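Ubiquitin conjugating enzyme (Plasmodium yoelii, PDB 2PWQ) probably acts as a ubiquitin-conjugating (E2) enzyme, carrying ubiquitin as a thioester on a cysteine and passing it on to substrates. Local coordinates at residues Q41-H46 and T124-I129; N80-N85 and L120-A125. All coordinates share one frame; numbering follows the deposited sequence.

From the N terminus the chain runs through helix 23-37 into edge strand 43-47, where contact 1 begins. It winds through the antiparallel sheet, reaches loop 80-85, the first half of contact 2, and passes strand 88-91 before meeting both contacts again on helix 122-134. Contact 2 therefore closes a smaller loop, 34 residues long, within the 77-residue span of contact 1; C108, the predicted thioester cysteine, lies in both. The contacts share T124 and A125, and their centres are about 13 Å apart. Contact 1 sets the helix against the edge strand, contact 2 sets its N-terminal end against the loop after strand 71-77, and I43 packs on R123 between them.

Contact 1 (Q41-H46 and T124-I129); sequences QEIDAH and TALLSI
I43 reaches from the start of strand 43-47 into the angle between L126 and L127, two consecutive residues of helix 122-134. Its CB points at the helix, but the work is done by the branches beyond it. I43 CG2, anti to the backbone N, lies against the root of L126, 3.7 Å from L126 CB, and CD1 of L126 meets the same methyl. CG1, anti to the carbonyl carbon (chi1 -50°), is thereby turned to L127, with I43 CG1 and L127 CD2 3.6 Å apart. The tip, I43 CD1, rests on backbone: it is 3.7 Å from the carbonyl O of L126, an apolar methyl against a helix carbonyl that also takes a weak hydrogen bond from I129 N. L127 CD2 flanks I43 CD1 at 4.0 Å.

This is the central helix of the ubiquitin-conjugating (UBC) fold lying on one face of the four-stranded antiparallel sheet, here at the edge strand. The short axes of strand 43-46 and helix 124-129 come within 8.9 Å of each other, with 136° between their N-to-C directions, nearer antiparallel than parallel. L126 points into the interface, and its CD1 continues along the strand to the carbonyl O of D44 at 3.9 Å. The same side chain touches I89 of strand 88-91, at the far edge of the sheet, so one leucine reaches both outermost strands. L127 starts off alongside the interface, and its CD2 turns back to I43 at the partly exposed margin. I43 is buried, with I59 of the neighbouring strand and R123 and Q130 of the helix also against it. Just before the strand, E42 adds a polar link, its OE1 accepting a hydrogen bond from Q130 NE2.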
loop_
_atom_site.group_PDB
_atom_site.type_symbol
_atom_site.label_atom_id
_atom_site.label_comp_id
_atom_site.label_asym_id
_atom_site.label_seq_id
_atom_site.Cartn_x
_atom_site.Cartn_y
_atom_site.Cartn_z
ATOM N N GLN A 41 -9.754 8.471 -5.970
ATOM C CA GLN A 41 -10.189 8.708 -4.612
ATOM C C GLN A 41 -9.877 7.481 -3.760
ATOM O O GLN A 41 -9.629 7.581 -2.552
ATOM C CB GLN A 41 -11.661 9.119 -4.567
ATOM C CG GLN A 41 -11.993 10.359 -5.434
ATOM C CD GLN A 41 -11.245 11.642 -4.998
ATOM O OE1 GLN A 41 -11.126 11.938 -3.804
ATOM N NE2 GLN A 41 -10.733 12.392 -5.975
ATOM N N GLU A 42 -9.801 6.331 -4.413
ATOM C CA GLU A 42 -9.485 5.094 -3.738
ATOM C C GLU A 42 -8.008 4.760 -3.775
ATOM O O GLU A 42 -7.396 4.442 -2.749
ATOM C CB GLU A 42 -10.302 3.958 -4.351
ATOM C CG GLU A 42 -11.790 4.125 -4.142
ATOM C CD GLU A 42 -12.258 3.776 -2.740
ATOM O OE1 GLU A 42 -11.608 2.973 -2.039
ATOM O OE2 GLU A 42 -13.295 4.311 -2.322
ATOM N N ILE A 43 -7.461 4.772 -4.981
ATOM C CA ILE A 43 -6.096 4.376 -5.231
ATOM C C ILE A 43 -5.541 5.376 -6.237
ATOM O O ILE A 43 -6.110 5.610 -7.327
ATOM C CB ILE A 43 -5.945 2.924 -5.797
ATOM C CG1 ILE A 43 -6.727 1.860 -4.979
ATOM C CG2 ILE A 43 -4.474 2.555 -6.054
ATOM C CD1 ILE A 43 -6.083 1.366 -3.675
ATOM N N ASP A 44 -4.431 5.982 -5.845
ATOM C CA ASP A 44 -3.706 6.903 -6.704
ATOM C C ASP A 44 -2.211 6.569 -6.632
ATOM O O ASP A 44 -1.768 5.827 -5.740
ATOM C CB ASP A 44 -3.998 8.330 -6.257
ATOM C CG ASP A 44 -3.822 9.366 -7.371
ATOM O OD1 ASP A 44 -3.278 9.031 -8.441
ATOM O OD2 ASP A 44 -4.240 10.539 -7.165
ATOM N N ALA A 45 -1.457 7.064 -7.616
ATOM C CA ALA A 45 0.014 7.040 -7.642
ATOM C C ALA A 45 0.533 8.031 -8.674
ATOM O O ALA A 45 -0.088 8.229 -9.735
ATOM C CB ALA A 45 0.572 5.645 -7.926
ATOM N N HIS A 46 1.650 8.671 -8.362
ATOM C CA HIS A 46 2.348 9.528 -9.336
ATOM C C HIS A 46 3.849 9.390 -9.077
ATOM O O HIS A 46 4.245 8.792 -8.086
ATOM C CB HIS A 46 1.872 10.994 -9.254
ATOM C CG HIS A 46 2.128 11.632 -7.924
ATOM N ND1 HIS A 46 3.389 12.007 -7.509
ATOM C CD2 HIS A 46 1.294 11.928 -6.901
ATOM C CE1 HIS A 46 3.319 12.521 -6.295
ATOM N NE2 HIS A 46 2.059 12.478 -5.901
ATOM N N THR A 124 -3.242 -2.752 -8.956
ATOM C CA THR A 124 -3.824 -3.951 -8.361
ATOM C C THR A 124 -3.010 -4.369 -7.091
ATOM O O THR A 124 -3.596 -4.827 -6.105
ATOM C CB THR A 124 -4.231 -5.081 -9.407
ATOM O OG1 THR A 124 -3.081 -5.616 -10.065
ATOM C CG2 THR A 124 -5.200 -4.507 -10.490
ATOM N N ALA A 125 -1.695 -4.161 -7.093
ATOM C CA ALA A 125 -0.884 -4.374 -5.863
ATOM C C ALA A 125 -1.398 -3.502 -4.728
ATOM O O ALA A 125 -1.525 -3.950 -3.589
ATOM C CB ALA A 125 0.610 -4.115 -6.106
ATOM N N LEU A 126 -1.710 -2.258 -5.061
ATOM C CA LEU A 126 -2.258 -1.337 -4.099
ATOM C C LEU A 126 -3.681 -1.662 -3.651
ATOM O O LEU A 126 -4.007 -1.483 -2.474
ATOM C CB LEU A 126 -2.152 0.118 -4.597
ATOM C CG LEU A 126 -0.738 0.652 -4.894
ATOM C CD1 LEU A 126 -0.842 2.030 -5.524
ATOM C CD2 LEU A 126 0.152 0.656 -3.647
ATOM N N LEU A 127 -4.544 -2.092 -4.580
ATOM C CA LEU A 127 -5.890 -2.531 -4.205
ATOM C C LEU A 127 -5.800 -3.709 -3.227
ATOM O O LEU A 127 -6.598 -3.818 -2.307
ATOM C CB LEU A 127 -6.702 -2.991 -5.422
ATOM C CG LEU A 127 -7.458 -1.961 -6.274
ATOM C CD1 LEU A 127 -8.081 -2.688 -7.491
ATOM C CD2 LEU A 127 -8.561 -1.141 -5.505
ATOM N N SER A 128 -4.836 -4.589 -3.396
ATOM C CA SER A 128 -4.799 -5.737 -2.522
ATOM C C SER A 128 -4.237 -5.346 -1.143
ATOM O O SER A 128 -4.437 -6.051 -0.146
ATOM C CB SER A 128 -3.955 -6.864 -3.117
ATOM O OG SER A 128 -2.607 -6.614 -2.759
ATOM N N ILE A 129 -3.522 -4.224 -1.074
ATOM C CA ILE A 129 -3.042 -3.757 0.210
ATOM C C ILE A 129 -4.225 -3.099 0.879
ATOM O O ILE A 129 -4.441 -3.306 2.069
ATOM C CB ILE A 129 -1.834 -2.800 0.058
ATOM C CG1 ILE A 129 -0.612 -3.626 -0.384
ATOM C CG2 ILE A 129 -1.507 -2.071 1.422
ATOM C CD1 ILE A 129 0.458 -2.831 -1.098
#

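Contact 2 (N80-N85 and L120-A125)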
loop_
_atom_site.group_PDB
_atom_site.type_symbol
_atom_site.label_atom_id
_atom_site.label_comp_id
_atom_site.label_asym_id
_atom_site.label_seq_id
_atom_site.Cartn_x
_atom_site.Cartn_y
_atom_site.Cartn_z
ATOM N N ASN A 80 14.087 -2.219 -12.535
ATOM C CA ASN A 80 14.455 -1.842 -13.911
ATOM C C ASN A 80 14.016 -2.804 -15.010
ATOM O O ASN A 80 13.957 -2.422 -16.185
ATOM C CB ASN A 80 15.937 -1.427 -14.055
ATOM C CG ASN A 80 16.939 -2.484 -13.545
ATOM O OD1 ASN A 80 16.590 -3.640 -13.258
ATOM N ND2 ASN A 80 18.206 -2.071 -13.427
ATOM N N ASP A 81 13.657 -4.023 -14.612
ATOM C CA ASP A 81 13.069 -5.020 -15.515
ATOM C C ASP A 81 11.545 -5.156 -15.461
ATOM O O ASP A 81 10.963 -6.025 -16.134
ATOM C CB ASP A 81 13.720 -6.395 -15.306
ATOM C CG ASP A 81 13.958 -6.731 -13.838
ATOM O OD1 ASP A 81 13.455 -6.030 -12.933
ATOM O OD2 ASP A 81 14.669 -7.734 -13.591
ATOM N N TYR A 82 10.888 -4.313 -14.677
ATOM C CA TYR A 82 9.435 -4.310 -14.673
ATOM C C TYR A 82 8.888 -4.380 -16.119
ATOM O O TYR A 82 9.415 -3.693 -16.993
ATOM C CB TYR A 82 8.952 -3.051 -13.976
ATOM C CG TYR A 82 7.495 -3.048 -13.640
ATOM C CD1 TYR A 82 7.022 -3.656 -12.475
ATOM C CD2 TYR A 82 6.577 -2.427 -14.489
ATOM C CE1 TYR A 82 5.657 -3.629 -12.168
ATOM C CE2 TYR A 82 5.235 -2.408 -14.204
ATOM C CZ TYR A 82 4.773 -3.015 -13.051
ATOM O OH TYR A 82 3.443 -2.950 -12.791
ATOM N N PRO A 83 7.809 -5.169 -16.379
ATOM C CA PRO A 83 6.912 -5.875 -15.467
ATOM C C PRO A 83 7.291 -7.320 -15.151
ATOM O O PRO A 83 6.419 -8.082 -14.752
ATOM C CB PRO A 83 5.561 -5.839 -16.212
ATOM C CG PRO A 83 5.897 -5.534 -17.658
ATOM C CD PRO A 83 7.392 -5.386 -17.774
ATOM N N TYR A 84 8.567 -7.669 -15.297
ATOM C CA TYR A 84 9.042 -9.050 -15.138
ATOM C C TYR A 84 9.437 -9.328 -13.698
ATOM O O TYR A 84 9.701 -10.473 -13.340
ATOM C CB TYR A 84 10.220 -9.361 -16.091
ATOM C CG TYR A 84 9.923 -9.245 -17.588
ATOM C CD1 TYR A 84 10.737 -9.876 -18.542
ATOM C CD2 TYR A 84 8.818 -8.510 -18.053
ATOM C CE1 TYR A 84 10.455 -9.764 -19.925
ATOM C CE2 TYR A 84 8.531 -8.385 -19.404
ATOM C CZ TYR A 84 9.340 -9.005 -20.337
ATOM O OH TYR A 84 9.009 -8.841 -21.671
ATOM N N ASN A 85 9.497 -8.271 -12.887
ATOM C CA ASN A 85 9.640 -8.384 -11.431
ATOM C C ASN A 85 8.658 -7.463 -10.708
ATOM O O ASN A 85 8.226 -6.441 -11.287
ATOM C CB ASN A 85 11.080 -8.155 -10.976
ATOM C CG ASN A 85 11.833 -9.459 -10.723
ATOM O OD1 ASN A 85 12.576 -9.584 -9.742
ATOM N ND2 ASN A 85 11.639 -10.439 -11.596
ATOM N N LEU A 120 -0.021 -8.519 -13.834
ATOM C CA LEU A 120 -0.315 -7.724 -12.647
ATOM C C LEU A 120 0.059 -6.235 -12.878
ATOM O O LEU A 120 0.803 -5.901 -13.806
ATOM C CB LEU A 120 0.378 -8.368 -11.435
ATOM C CG LEU A 120 -0.413 -9.565 -10.857
ATOM C CD1 LEU A 120 0.368 -10.344 -9.838
ATOM C CD2 LEU A 120 -1.742 -9.087 -10.253
ATOM N N THR A 121 -0.515 -5.344 -12.077
ATOM C CA THR A 121 -0.240 -3.926 -12.164
ATOM C C THR A 121 -0.070 -3.349 -10.754
ATOM O O THR A 121 -0.564 -3.886 -9.742
ATOM C CB THR A 121 -1.372 -3.129 -12.836
ATOM O OG1 THR A 121 -2.502 -3.121 -11.968
ATOM C CG2 THR A 121 -1.798 -3.761 -14.209
ATOM N N ILE A 122 0.590 -2.198 -10.717
ATOM C CA ILE A 122 0.772 -1.510 -9.461
ATOM C C ILE A 122 -0.569 -1.149 -8.798
ATOM O O ILE A 122 -0.744 -1.419 -7.647
ATOM C CB ILE A 122 1.728 -0.312 -9.667
ATOM C CG1 ILE A 122 3.121 -0.863 -9.951
ATOM C CG2 ILE A 122 1.763 0.554 -8.419
ATOM C CD1 ILE A 122 4.047 0.081 -10.593
ATOM N N ARG A 123 -1.529 -0.584 -9.509
ATOM C CA ARG A 123 -2.851 -0.338 -8.922
ATOM C C ARG A 123 -3.452 -1.619 -8.309
ATOM O O ARG A 123 -4.126 -1.591 -7.262
ATOM C CB ARG A 123 -3.829 0.213 -9.957
ATOM C CG ARG A 123 -5.004 0.912 -9.300
ATOM C CD ARG A 123 -5.947 1.568 -10.251
ATOM N NE ARG A 123 -6.977 2.286 -9.497
ATOM C CZ ARG A 123 -8.022 1.720 -8.896
ATOM N NH1 ARG A 123 -8.249 0.414 -8.973
ATOM N NH2 ARG A 123 -8.882 2.473 -8.254
ATOM N N THR A 124 -3.242 -2.752 -8.956
ATOM C CA THR A 124 -3.824 -3.951 -8.361
ATOM C C THR A 124 -3.010 -4.369 -7.091
ATOM O O THR A 124 -3.596 -4.827 -6.105
ATOM C CB THR A 124 -4.231 -5.081 -9.407
ATOM O OG1 THR A 124 -3.081 -5.616 -10.065
ATOM C CG2 THR A 124 -5.200 -4.507 -10.490
ATOM N N ALA A 125 -1.695 -4.161 -7.093
ATOM C CA ALA A 125 -0.884 -4.374 -5.863
ATOM C C ALA A 125 -1.398 -3.502 -4.728
ATOM O O ALA A 125 -1.525 -3.950 -3.589
ATOM C CB ALA A 125 0.610 -4.115 -6.106
#
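Loop 80-85 has a cis peptide bond between Y82 and P83, and its Y82 points at the start of helix 122-134, near T121 and I122. With CG anti to the backbone N (chi1 -168°), the ring extends until its hydroxyl meets the helix end. Y82 OH lies 3.5 Å from I122 CG1 and 3.9 Å from T121 CA. I122 sets off alongside the loop and then brings its outer carbons round to the phenol: I122 CD1 is 4.0 Å from Y82 CZ, reaching the ring obliquely. P83 CB sits over one face of the Y82 ring, 3.9 Å above its plane and offset toward the rim.

The polar end of Y82 is held by E31 of helix 23-37. OE2 of that carboxylate is hydrogen-bonded to the hydroxyl, while its OE1 accepts from I122 N, so a single glutamate joins the tyrosine to the first turn; the helix N terminus would probably favour its negative charge. T121 is the N-cap: its OG1 accepts from T124 N at 3.1 Å, with an N-H...O angle of 153°. T121 O takes two donors, A125 N at 2.9 Å and T124 OG1 at 3.1 Å.

P83 begins the P-x-x-P-P motif of ubiquitin-conjugating enzymes, and its O accepts from W116 NE1. Y84 touches P118, ahead of the helix. In relatives, this loop, the segment before the helix and the N-terminal helix form the surface that receives E3 ligases, and the arrangement here is consistent with the same role.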